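Local structure of GDP-6-deoxy-D-mannose reductase (Pseudomonas aeruginosa, 6X3B) at residues A[184-187]-A[188-192]; A[306-309]-A[310-313]; A[68-71]-A[72-76]; A[102-105]-A[106-110]; A[228-231]-A[232-236]. The protein probably reduces GDP-4-dehydro-6-deoxy-D-mannose to GDP-rhamnose with NADPH, supplying a sugar for the lipopolysaccharide O-antigen. All blocks are in the same frame, centred on the assembly; numbering follows the deposited sequence.

Interaction 1: residues A[184-187]-A[188-192]; sequences PGQK and DSFVI. With NDP (NADPH dihydro-nicotinamide-adenine-dinucleotide phosphate), chain E.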
# COMPACT_ATOMS: atom_id res chain seq x y z
N PRO A 184 20.79 -6.36 -21.31
CA PRO A 184 22.11 -6.57 -20.70
C PRO A 184 22.14 -6.01 -19.28
O PRO A 184 21.70 -4.88 -19.04
CB PRO A 184 23.06 -5.82 -21.63
CG PRO A 184 22.35 -5.75 -22.93
CD PRO A 184 20.87 -5.68 -22.61
N GLY A 185 22.64 -6.82 -18.34
CA GLY A 185 22.75 -6.41 -16.96
C GLY A 185 21.61 -6.87 -16.07
O GLY A 185 21.68 -6.67 -14.85
N GLN A 186 20.56 -7.46 -16.64
CA GLN A 186 19.46 -7.99 -15.84
C GLN A 186 19.96 -9.02 -14.82
O GLN A 186 21.04 -9.60 -14.98
CB GLN A 186 18.41 -8.60 -16.78
CG GLN A 186 17.21 -9.27 -16.12
CD GLN A 186 16.35 -8.29 -15.34
OE1 GLN A 186 16.80 -7.70 -14.36
NE2 GLN A 186 15.09 -8.14 -15.76
N LYS A 187 19.19 -9.23 -13.75
CA LYS A 187 19.55 -10.21 -12.72
C LYS A 187 19.70 -11.60 -13.31
O LYS A 187 18.79 -12.09 -13.99
CB LYS A 187 18.48 -10.28 -11.63
CG LYS A 187 18.26 -9.04 -10.82
CD LYS A 187 16.95 -9.17 -10.06
CE LYS A 187 16.56 -7.85 -9.42
NZ LYS A 187 16.87 -7.95 -7.98
N ASP A 188 20.83 -12.25 -13.02
CA ASP A 188 21.04 -13.62 -13.51
C ASP A 188 19.99 -14.60 -12.99
O ASP A 188 19.82 -15.67 -13.57
CB ASP A 188 22.44 -14.10 -13.13
CG ASP A 188 22.70 -15.51 -13.60
OD1 ASP A 188 22.87 -15.70 -14.82
OD2 ASP A 188 22.72 -16.43 -12.75
N SER A 189 19.27 -14.26 -11.91
CA SER A 189 18.26 -15.18 -11.39
C SER A 189 17.03 -15.26 -12.29
O SER A 189 16.24 -16.19 -12.15
CB SER A 189 17.86 -14.77 -9.98
OG SER A 189 17.08 -13.58 -9.99
N PHE A 190 16.85 -14.30 -13.20
CA PHE A 190 15.78 -14.41 -14.18
C PHE A 190 16.13 -15.49 -15.21
O PHE A 190 17.26 -15.54 -15.70
CB PHE A 190 15.56 -13.07 -14.88
CG PHE A 190 14.71 -12.11 -14.09
CD1 PHE A 190 13.36 -12.37 -13.87
CD2 PHE A 190 15.26 -10.95 -13.57
CE1 PHE A 190 12.58 -11.49 -13.14
CE2 PHE A 190 14.49 -10.07 -12.84
CZ PHE A 190 13.15 -10.34 -12.62
N VAL A 191 15.15 -16.34 -15.54
CA VAL A 191 15.44 -17.52 -16.36
C VAL A 191 15.98 -17.12 -17.73
O VAL A 191 16.87 -17.78 -18.28
CB VAL A 191 14.19 -18.42 -16.47
CG1 VAL A 191 13.08 -17.73 -17.22
CG2 VAL A 191 14.55 -19.77 -17.12
N ILE A 192 15.46 -16.04 -18.32
CA ILE A 192 15.92 -15.66 -19.65
C ILE A 192 17.34 -15.13 -19.60
O ILE A 192 18.17 -15.44 -20.46
CB ILE A 192 14.97 -14.65 -20.30
CG1 ILE A 192 13.61 -15.30 -20.57
CG2 ILE A 192 15.59 -14.12 -21.61
CD1 ILE A 192 13.70 -16.64 -21.30
PA NDP E . 18.82 -2.78 -9.40
O1A NDP E . 18.70 -3.61 -8.17
O2A NDP E . 19.63 -3.30 -10.53
O5B NDP E . 19.34 -1.32 -9.00
C5B NDP E . 18.92 -0.74 -7.74
C4B NDP E . 19.55 0.62 -7.59
O4B NDP E . 19.12 1.21 -6.33
C3B NDP E . 21.08 0.66 -7.57
O3B NDP E . 21.57 1.76 -8.32
C2B NDP E . 21.40 0.79 -6.09
O2B NDP E . 22.65 1.46 -5.89
C1B NDP E . 20.25 1.66 -5.62
N9A NDP E . 19.97 1.57 -4.20
C8A NDP E . 19.61 0.44 -3.50
N7A NDP E . 19.43 0.66 -2.22
C5A NDP E . 19.69 2.02 -2.06
C6A NDP E . 19.68 2.86 -0.94
N6A NDP E . 19.37 2.41 0.27
N1A NDP E . 19.99 4.17 -1.12
C2A NDP E . 20.30 4.58 -2.36
N3A NDP E . 20.34 3.87 -3.49
C4A NDP E . 20.03 2.59 -3.27
O3 NDP E . 17.35 -2.45 -9.94
PN NDP E . 16.76 -2.47 -11.43
O1N NDP E . 17.48 -1.44 -12.24
O2N NDP E . 16.76 -3.88 -11.92
O5D NDP E . 15.26 -1.99 -11.18
C5D NDP E . 14.94 -0.59 -11.34
C4D NDP E . 13.53 -0.35 -10.86
O4D NDP E . 12.61 -1.13 -11.67
C3D NDP E . 13.24 -0.75 -9.40
O3D NDP E . 12.37 0.18 -8.77
C2D NDP E . 12.60 -2.13 -9.57
O2D NDP E . 11.77 -2.48 -8.48
C1D NDP E . 11.81 -1.95 -10.86
N1N NDP E . 11.58 -3.24 -11.57
C2N NDP E . 12.60 -3.89 -12.21
C3N NDP E . 12.37 -4.99 -12.99
C7N NDP E . 13.54 -5.78 -13.44
O7N NDP E . 13.37 -6.82 -14.08
N7N NDP E . 14.75 -5.33 -13.14
C4N NDP E . 10.97 -5.33 -13.35
C5N NDP E . 9.96 -4.60 -12.56
C6N NDP E . 10.33 -3.81 -11.58
P2B NDP E . 23.72 0.50 -5.17
O1X NDP E . 24.98 1.33 -5.02
O2X NDP E . 23.14 0.11 -3.82
O3X NDP E . 23.93 -0.70 -6.07
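The phenyl ring of Phe190 meets the side-chain amide of Gln186 at a slant, the two planes 37° apart, while Lys187 O lies at the ring's edge, near its plane. CD2 of Phe190 approaches CD of Gln186 to 3.4 Å. The pair belongs to the NADPH pocket of this Rossmann-fold enzyme, on the loop between strand 172-182 and helix 191-203. Gln186 suits its place because a primary amide can answer another one: its NE2 donates to O7N of the nicotinamide carboxamide at 2.7 Å, and its OE1 takes a weak bond from N7N at 3.4 Å. That same OE1 also accepts from Lys187 N at 2.9 Å, which ties the amide back to its own loop. A bend at chi2 (64°) curls the glutamine into this position. Phe190 adds an apolar neighbour to the carboxamide, its CE2 lying 3.7 Å from O7N. At the phi of Gly185, 96°, a beta carbon would press on the carbonyl oxygen of Pro184, which calls for glycine. The aliphatic chain of Lys187 runs past the Phe190 ring, and its NZ ends on Thr84; Asp188 forms a salt bridge with Arg197. Phe190 is the N-cap residue of helix 191-203, and a type I beta turn leads into it, closed by Phe190 N donating to Lys187 O at 3.0 Å.

Interaction 2: residues A[306-309]-A[310-313]; sequences IKQS and LRAI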
# COMPACT_ATOMS: atom_id res chain seq x y z
N ILE A 306 11.42 -8.90 -30.07
CA ILE A 306 11.97 -9.86 -29.12
C ILE A 306 13.29 -10.44 -29.64
O ILE A 306 14.26 -10.57 -28.89
CB ILE A 306 10.93 -10.96 -28.80
CG1 ILE A 306 11.48 -11.95 -27.77
CG2 ILE A 306 10.48 -11.68 -30.06
CD1 ILE A 306 12.13 -11.29 -26.59
N LYS A 307 13.36 -10.75 -30.93
CA LYS A 307 14.60 -11.28 -31.47
C LYS A 307 15.75 -10.30 -31.25
O LYS A 307 16.82 -10.69 -30.79
CB LYS A 307 14.45 -11.61 -32.96
CG LYS A 307 15.51 -12.57 -33.46
CD LYS A 307 15.16 -13.12 -34.82
CE LYS A 307 15.78 -12.28 -35.92
NZ LYS A 307 15.74 -12.99 -37.24
N GLN A 308 15.54 -9.01 -31.54
CA GLN A 308 16.61 -8.06 -31.27
C GLN A 308 16.97 -8.03 -29.79
O GLN A 308 18.16 -7.94 -29.44
CB GLN A 308 16.24 -6.65 -31.75
CG GLN A 308 17.31 -5.64 -31.39
CD GLN A 308 17.18 -4.32 -32.13
OE1 GLN A 308 16.27 -4.12 -32.94
NE2 GLN A 308 18.10 -3.40 -31.85
N SER A 309 15.97 -8.10 -28.90
CA SER A 309 16.25 -8.08 -27.47
C SER A 309 17.10 -9.27 -27.05
O SER A 309 18.01 -9.14 -26.24
CB SER A 309 14.95 -8.11 -26.66
OG SER A 309 14.22 -6.92 -26.84
N LEU A 310 16.76 -10.45 -27.56
CA LEU A 310 17.49 -11.65 -27.19
C LEU A 310 18.90 -11.66 -27.78
O LEU A 310 19.86 -12.11 -27.13
CB LEU A 310 16.70 -12.88 -27.64
CG LEU A 310 15.36 -13.11 -26.94
CD1 LEU A 310 14.64 -14.30 -27.56
CD2 LEU A 310 15.57 -13.34 -25.44
N ARG A 311 19.04 -11.21 -29.02
CA ARG A 311 20.38 -11.12 -29.60
C ARG A 311 21.25 -10.18 -28.78
O ARG A 311 22.43 -10.47 -28.53
CB ARG A 311 20.31 -10.64 -31.05
CG ARG A 311 21.63 -10.79 -31.80
CD ARG A 311 21.45 -10.51 -33.28
NE ARG A 311 20.65 -9.32 -33.48
CZ ARG A 311 19.46 -9.29 -34.09
NH1 ARG A 311 18.96 -10.41 -34.60
NH2 ARG A 311 18.82 -8.14 -34.23
N ALA A 312 20.67 -9.07 -28.32
CA ALA A 312 21.44 -8.09 -27.56
C ALA A 312 21.98 -8.71 -26.28
O ALA A 312 23.15 -8.51 -25.94
CB ALA A 312 20.56 -6.85 -27.29
N ILE A 313 21.16 -9.50 -25.57
CA ILE A 313 21.69 -10.06 -24.32
C ILE A 313 22.71 -11.17 -24.60
O ILE A 313 23.66 -11.35 -23.82
CB ILE A 313 20.58 -10.55 -23.37
CG1 ILE A 313 19.74 -11.68 -23.97
CG2 ILE A 313 19.70 -9.39 -22.93
CD1 ILE A 313 18.74 -12.29 -22.96
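Ile306 lays its CD1 methyl against Leu310, one turn further along the first part of the alpha-helix 306-320, with CD1 3.7 Å from Leu310 CG. The isoleucine reaches forward because CG1 stands anti to the backbone N (chi1 -179°), which leaves its outer branch beside the leucine. Both belong on the apolar stripe of an amphipathic helix: Ile306 also touches Leu258, and Leu310 packs on Leu261, Leu262 and Ile265, all of helix 255-266. Ile313 carries the stripe on toward Ile192 and Ala196 of helix 191-203. Below the side chains the regular i to i+4 ladder is intact, beginning with Leu310 N to Ile306 O at 2.8 Å and Arg311 N to Lys307 O at 2.9 Å.

Ser309 is small enough for a buried position, and its polar end is held by Asp224, with a weaker bond to Thr305 O. The other side of the helix is exposed and suits long polar chains. There the guanidinium of Arg311, after a bend at chi3 (45°), folds back along the helix, with Lys307 O and Gln308 CA over one face and Lys307 CE in its plane at the edge. The methylene, not the ammonium, makes that approach: Lys307 CE is 3.9 Å from Arg311 NH1. The like charges stay further apart, Lys307 NZ lying 4.9 Å from Arg311 NH1.

Interaction 3: residues A[68-71]-A[72-76]; sequences DLWP and ELPDA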
# COMPACT_ATOMS: atom_id res chain seq x y z
N ASP A 68 22.26 17.89 -0.12
CA ASP A 68 22.85 18.72 -1.17
C ASP A 68 22.95 18.01 -2.51
O ASP A 68 23.86 18.30 -3.30
CB ASP A 68 24.25 19.19 -0.73
CG ASP A 68 24.22 20.06 0.51
OD1 ASP A 68 24.01 21.29 0.38
OD2 ASP A 68 24.42 19.52 1.62
N LEU A 69 22.01 17.11 -2.82
CA LEU A 69 22.09 16.37 -4.07
C LEU A 69 21.70 17.20 -5.30
O LEU A 69 21.97 16.78 -6.42
CB LEU A 69 21.18 15.14 -4.01
CG LEU A 69 21.76 13.97 -3.21
CD1 LEU A 69 20.71 12.90 -3.01
CD2 LEU A 69 23.00 13.38 -3.90
N TRP A 70 21.06 18.35 -5.12
CA TRP A 70 20.47 19.10 -6.23
C TRP A 70 20.96 20.55 -6.21
O TRP A 70 20.19 21.48 -5.92
CB TRP A 70 18.94 19.03 -6.20
CG TRP A 70 18.47 17.60 -6.05
CD1 TRP A 70 18.54 16.62 -6.99
CD2 TRP A 70 17.94 17.00 -4.87
NE1 TRP A 70 18.04 15.43 -6.47
CE2 TRP A 70 17.67 15.64 -5.17
CE3 TRP A 70 17.62 17.48 -3.60
CZ2 TRP A 70 17.11 14.76 -4.24
CZ3 TRP A 70 17.08 16.61 -2.66
CH2 TRP A 70 16.83 15.27 -2.99
N PRO A 71 22.23 20.78 -6.56
CA PRO A 71 22.67 22.18 -6.79
C PRO A 71 21.78 22.91 -7.79
O PRO A 71 21.32 24.03 -7.51
CB PRO A 71 24.12 22.02 -7.28
CG PRO A 71 24.27 20.57 -7.66
CD PRO A 71 23.32 19.81 -6.77
N GLU A 72 21.49 22.29 -8.93
CA GLU A 72 20.38 22.72 -9.77
C GLU A 72 19.14 21.87 -9.48
O GLU A 72 19.24 20.64 -9.37
CB GLU A 72 20.73 22.62 -11.26
CG GLU A 72 22.06 23.30 -11.63
CD GLU A 72 22.24 23.44 -13.14
OE1 GLU A 72 21.67 22.62 -13.91
OE2 GLU A 72 22.95 24.38 -13.57
N LEU A 73 17.98 22.53 -9.39
CA LEU A 73 16.73 21.86 -9.01
C LEU A 73 16.18 21.04 -10.17
O LEU A 73 16.08 21.54 -11.29
CB LEU A 73 15.69 22.89 -8.58
CG LEU A 73 14.37 22.34 -8.04
CD1 LEU A 73 14.58 21.84 -6.64
CD2 LEU A 73 13.28 23.42 -8.09
N PRO A 74 15.82 19.77 -9.95
CA PRO A 74 15.20 19.01 -11.04
C PRO A 74 13.77 19.49 -11.30
O PRO A 74 13.05 19.89 -10.39
CB PRO A 74 15.22 17.56 -10.54
CG PRO A 74 15.33 17.67 -9.05
CD PRO A 74 16.07 18.96 -8.75
N ASP A 75 13.40 19.49 -12.58
CA ASP A 75 12.00 19.63 -12.99
C ASP A 75 11.25 18.32 -12.86
O ASP A 75 10.02 18.32 -12.76
CB ASP A 75 11.93 20.10 -14.44
CG ASP A 75 12.55 21.44 -14.61
OD1 ASP A 75 12.02 22.38 -14.01
OD2 ASP A 75 13.59 21.54 -15.30
N ALA A 76 11.98 17.22 -12.93
CA ALA A 76 11.37 15.90 -12.88
C ALA A 76 12.34 14.94 -12.22
O ALA A 76 13.55 15.10 -12.31
CB ALA A 76 11.01 15.39 -14.29
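Between Trp70 and Pro74 the backbone turns once at Pro71, whose phi and psi of -53° and -48° are helical, and then runs extended through Glu72 and Leu73. The bend brings the start of the indole back beside the later part: CB of Trp70 lies 3.6 Å from Glu72 O, and its CD1 is 3.8 Å from Pro74 CD. Proline suits Pro71, where its ring fixes phi at the bend, and Pro74, where it offers a compact apolar edge within the extended run. The pyrrolidine ring of Pro74 comes to the five-membered part of the indole at a slant, through CD and CG, the latter 4.0 Å from Trp70 CD1. One face of the indole is covered from before, by Leu69 CB, 3.7 Å above the plane and over its centre.

This is the loop that leads into strand 76-79 of the parallel Rossmann sheet, and Trp70 is buried beneath it: the large ring stands edge-to-face with Phe26 of strand 23-28 and packs on Ala110 and Leu111 of helix 93-114. Arg114, on the same helix, holds the turn through the carbonyl oxygens of Trp70 and Pro71. Glu72, pointing outward with its chain extended beyond CG, forms a salt bridge through OE1 with Arg24 NE.

Interaction 4: residues A[102-105]-A[106-110]; sequences LGTL and NLLQA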
# COMPACT_ATOMS: atom_id res chain seq x y z
N LEU A 102 10.35 3.72 3.31
CA LEU A 102 10.92 4.82 4.07
C LEU A 102 11.99 5.55 3.26
O LEU A 102 12.16 6.76 3.41
CB LEU A 102 11.48 4.31 5.40
CG LEU A 102 10.43 4.15 6.51
CD1 LEU A 102 9.76 5.49 6.79
CD2 LEU A 102 9.36 3.14 6.14
N GLY A 103 12.72 4.83 2.40
CA GLY A 103 13.68 5.50 1.53
C GLY A 103 13.00 6.43 0.55
O GLY A 103 13.48 7.54 0.28
N THR A 104 11.86 6.00 -0.00
CA THR A 104 11.10 6.88 -0.88
C THR A 104 10.59 8.10 -0.12
O THR A 104 10.66 9.24 -0.62
CB THR A 104 9.96 6.09 -1.50
OG1 THR A 104 10.54 5.10 -2.36
CG2 THR A 104 9.03 7.02 -2.31
N LEU A 105 10.13 7.90 1.11
CA LEU A 105 9.70 9.03 1.92
C LEU A 105 10.85 9.99 2.20
O LEU A 105 10.69 11.21 2.13
CB LEU A 105 9.10 8.55 3.24
CG LEU A 105 8.81 9.68 4.23
CD1 LEU A 105 7.65 10.61 3.75
CD2 LEU A 105 8.52 9.12 5.61
N ASN A 106 12.04 9.45 2.53
CA ASN A 106 13.17 10.34 2.77
C ASN A 106 13.49 11.15 1.52
O ASN A 106 13.75 12.36 1.60
CB ASN A 106 14.40 9.56 3.23
CG ASN A 106 14.23 8.98 4.61
OD1 ASN A 106 13.44 9.48 5.41
ND2 ASN A 106 14.98 7.91 4.90
N LEU A 107 13.47 10.50 0.35
CA LEU A 107 13.70 11.23 -0.90
C LEU A 107 12.65 12.33 -1.10
O LEU A 107 12.98 13.47 -1.45
CB LEU A 107 13.68 10.26 -2.07
CG LEU A 107 13.72 10.88 -3.46
CD1 LEU A 107 15.06 11.59 -3.66
CD2 LEU A 107 13.51 9.76 -4.46
N LEU A 108 11.37 12.00 -0.91
CA LEU A 108 10.32 12.99 -1.09
C LEU A 108 10.52 14.19 -0.17
O LEU A 108 10.45 15.34 -0.60
CB LEU A 108 8.96 12.33 -0.86
CG LEU A 108 8.55 11.31 -1.94
CD1 LEU A 108 7.35 10.47 -1.45
CD2 LEU A 108 8.21 12.04 -3.25
N GLN A 109 10.85 13.92 1.11
CA GLN A 109 11.04 15.01 2.06
C GLN A 109 12.26 15.87 1.72
O GLN A 109 12.23 17.10 1.89
CB GLN A 109 11.16 14.45 3.48
CG GLN A 109 9.88 13.77 3.89
CD GLN A 109 9.88 13.41 5.34
OE1 GLN A 109 10.81 12.74 5.83
NE2 GLN A 109 8.83 13.82 6.04
N ALA A 110 13.36 15.23 1.30
CA ALA A 110 14.54 15.98 0.89
C ALA A 110 14.23 16.88 -0.32
O ALA A 110 14.63 18.05 -0.35
CB ALA A 110 15.69 15.02 0.56
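Helix 93-114 is one of the helices that flank the Rossmann sheet, and here it also lies in the dimer interface, in keeping with the helix-bundle pairing common among extended short-chain dehydrogenases/reductases. Successive turns are joined by i to i+4 bonds, such as Leu107 N to Gly103 O at 3.0 Å and Leu108 N to Thr104 O at 2.9 Å. Its side chains divide by direction. Thr104 and Leu108 lie alongside each other, pointing the same way, with Thr104 CG2 3.9 Å from Leu108 CD1. A beta-branched threonine serves two needs here: the methyl, anti to the backbone N, packs on the leucine, while OG1 bonds with His79 and with Asn100 O. Leu108 continues the apolar surface onto Phe120 of strand 119-123.

Toward the other subunit, Leu105 is overlaid by Gln109, whose CG and CD each come to 3.9 Å from Leu105 CD1; Leu105 then rests on Ala94, and Gln109 on Pro93, of the second subunit. The glutamine is apt at this margin because its methylenes can cover a leucine within a residue that stays partly exposed. Asn106 folds its amide back beside the preceding turn, CG 3.3 Å from Leu102 O, although ND2 has its bond with Leu60 O. Gln109 CG lies close beside the carbonyl one turn back, 3.2 Å from Leu105 O.

Interaction 5: residues A[228-231]-A[232-236]; sequences VLSA and YLRLL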
# COMPACT_ATOMS: atom_id res chain seq x y z
N VAL A 228 11.03 0.04 -22.18
CA VAL A 228 10.63 0.45 -20.84
C VAL A 228 11.08 1.88 -20.56
O VAL A 228 10.31 2.70 -20.07
CB VAL A 228 11.18 -0.53 -19.78
CG1 VAL A 228 10.83 -0.03 -18.39
CG2 VAL A 228 10.63 -1.92 -20.01
N LEU A 229 12.36 2.17 -20.86
CA LEU A 229 12.86 3.53 -20.68
C LEU A 229 12.05 4.54 -21.47
O LEU A 229 11.80 5.66 -21.01
CB LEU A 229 14.32 3.62 -21.11
CG LEU A 229 15.23 2.81 -20.21
CD1 LEU A 229 16.64 2.93 -20.75
CD2 LEU A 229 15.09 3.38 -18.81
N SER A 230 11.73 4.21 -22.71
CA SER A 230 11.05 5.19 -23.55
C SER A 230 9.65 5.46 -23.01
O SER A 230 9.16 6.60 -23.08
CB SER A 230 11.00 4.67 -24.99
OG SER A 230 10.05 5.39 -25.75
N ALA A 231 9.03 4.45 -22.43
CA ALA A 231 7.74 4.65 -21.77
C ALA A 231 7.87 5.60 -20.60
O ALA A 231 6.99 6.44 -20.40
CB ALA A 231 7.18 3.29 -21.31
N TYR A 232 8.95 5.50 -19.79
CA TYR A 232 9.09 6.40 -18.64
C TYR A 232 9.25 7.84 -19.08
O TYR A 232 8.68 8.76 -18.48
CB TYR A 232 10.29 6.01 -17.76
CG TYR A 232 10.22 4.65 -17.10
CD1 TYR A 232 9.03 3.91 -17.09
CD2 TYR A 232 11.35 4.09 -16.51
CE1 TYR A 232 8.97 2.64 -16.51
CE2 TYR A 232 11.32 2.84 -15.91
CZ TYR A 232 10.13 2.11 -15.90
OH TYR A 232 10.07 0.86 -15.32
N LEU A 233 10.06 8.07 -20.12
CA LEU A 233 10.27 9.44 -20.59
C LEU A 233 8.99 10.02 -21.21
O LEU A 233 8.71 11.22 -21.07
CB LEU A 233 11.41 9.47 -21.60
CG LEU A 233 12.80 9.10 -21.02
CD1 LEU A 233 13.85 9.11 -22.13
CD2 LEU A 233 13.20 10.05 -19.88
N ARG A 234 8.22 9.19 -21.91
CA ARG A 234 6.95 9.68 -22.47
C ARG A 234 5.92 9.94 -21.37
O ARG A 234 5.08 10.85 -21.50
CB ARG A 234 6.40 8.69 -23.49
CG ARG A 234 7.33 8.53 -24.69
CD ARG A 234 6.60 7.92 -25.86
NE ARG A 234 5.81 8.93 -26.54
CZ ARG A 234 6.26 9.71 -27.51
NH1 ARG A 234 7.52 9.59 -27.92
NH2 ARG A 234 5.46 10.62 -28.06
N LEU A 235 6.00 9.18 -20.27
CA LEU A 235 5.16 9.49 -19.12
C LEU A 235 5.52 10.84 -18.53
O LEU A 235 4.62 11.64 -18.19
CB LEU A 235 5.28 8.37 -18.08
CG LEU A 235 4.43 7.14 -18.39
CD1 LEU A 235 4.76 6.00 -17.41
CD2 LEU A 235 2.96 7.51 -18.35
N LEU A 236 6.82 11.12 -18.36
CA LEU A 236 7.24 12.44 -17.90
C LEU A 236 6.69 13.53 -18.80
O LEU A 236 6.28 14.60 -18.32
CB LEU A 236 8.77 12.55 -17.87
CG LEU A 236 9.54 11.65 -16.91
CD1 LEU A 236 11.03 11.99 -17.00
CD2 LEU A 236 9.05 11.86 -15.48
O HOH W 1 9.51 8.04 -27.24
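Val228 and Tyr232 stand side by side on one flank of helix 225-238, pointing the same way, and the valine methyl rides along the phenol. CG1 of Val228 lies 3.4 Å from Tyr232 CZ and 3.3 Å from Tyr232 OH, thus at the far end of the ring. Nearer the backbone, the same ring face is taken by Val228 O, 3.4 Å above the plane and offset toward the rim; that oxygen also accepts the bond from Tyr232 N at 3.1 Å. With CG anti to the carbonyl carbon (chi1 -63°), the tyrosine is directed back along the helix over this turn. A flat ring suits the space between helix and sheet, where Tyr232 packs on Ala176, Pro178, Leu121 and Ile123.

A polar pair occupies another flank. Ser230 and Arg234 are joined through a water, which lies 3.1 Å from Ser230 OG and accepts from Arg234 NH1 at 2.6 Å, in the guanidinium plane at its edge. The arginine carbon chain bends at chi3 to reach it, while NE bonds with Thr298 O. Ala231, with only a methyl, lets Trp300 pack close. An apolar flank on the beta-strands and a polar flank toward Thr298 and Trp300 fit a helix covering the central sheet of a Rossmann fold.

The five contacts form two groups: 1 with 2, and 3 with 4 and 5. Interaction 1 packs on interaction 2, with Ile192 CG2 3.9 Å from Ile313 CD1 and Pro184 N 3.6 Å from Ile313 CG2, so helix 306-320 backs the loop that holds the nicotinamide. Across the chain, interaction 3 meets interaction 4 where Trp70 CZ2 lies 3.8 Å from Leu107 CD1. Interaction 5 reaches interaction 3 through Ala76 CB and Leu236 CD2, 4.2 Å apart. Only interaction 1 bonds to NADPH here; the side chain of Tyr232 in interaction 5 is about 5 Å from the cofactor, Gly103 of interaction 4 about 7 Å, and the side chain of Trp70 about 11 Å. Interactions 1 and 3 have centres about 32 Å apart.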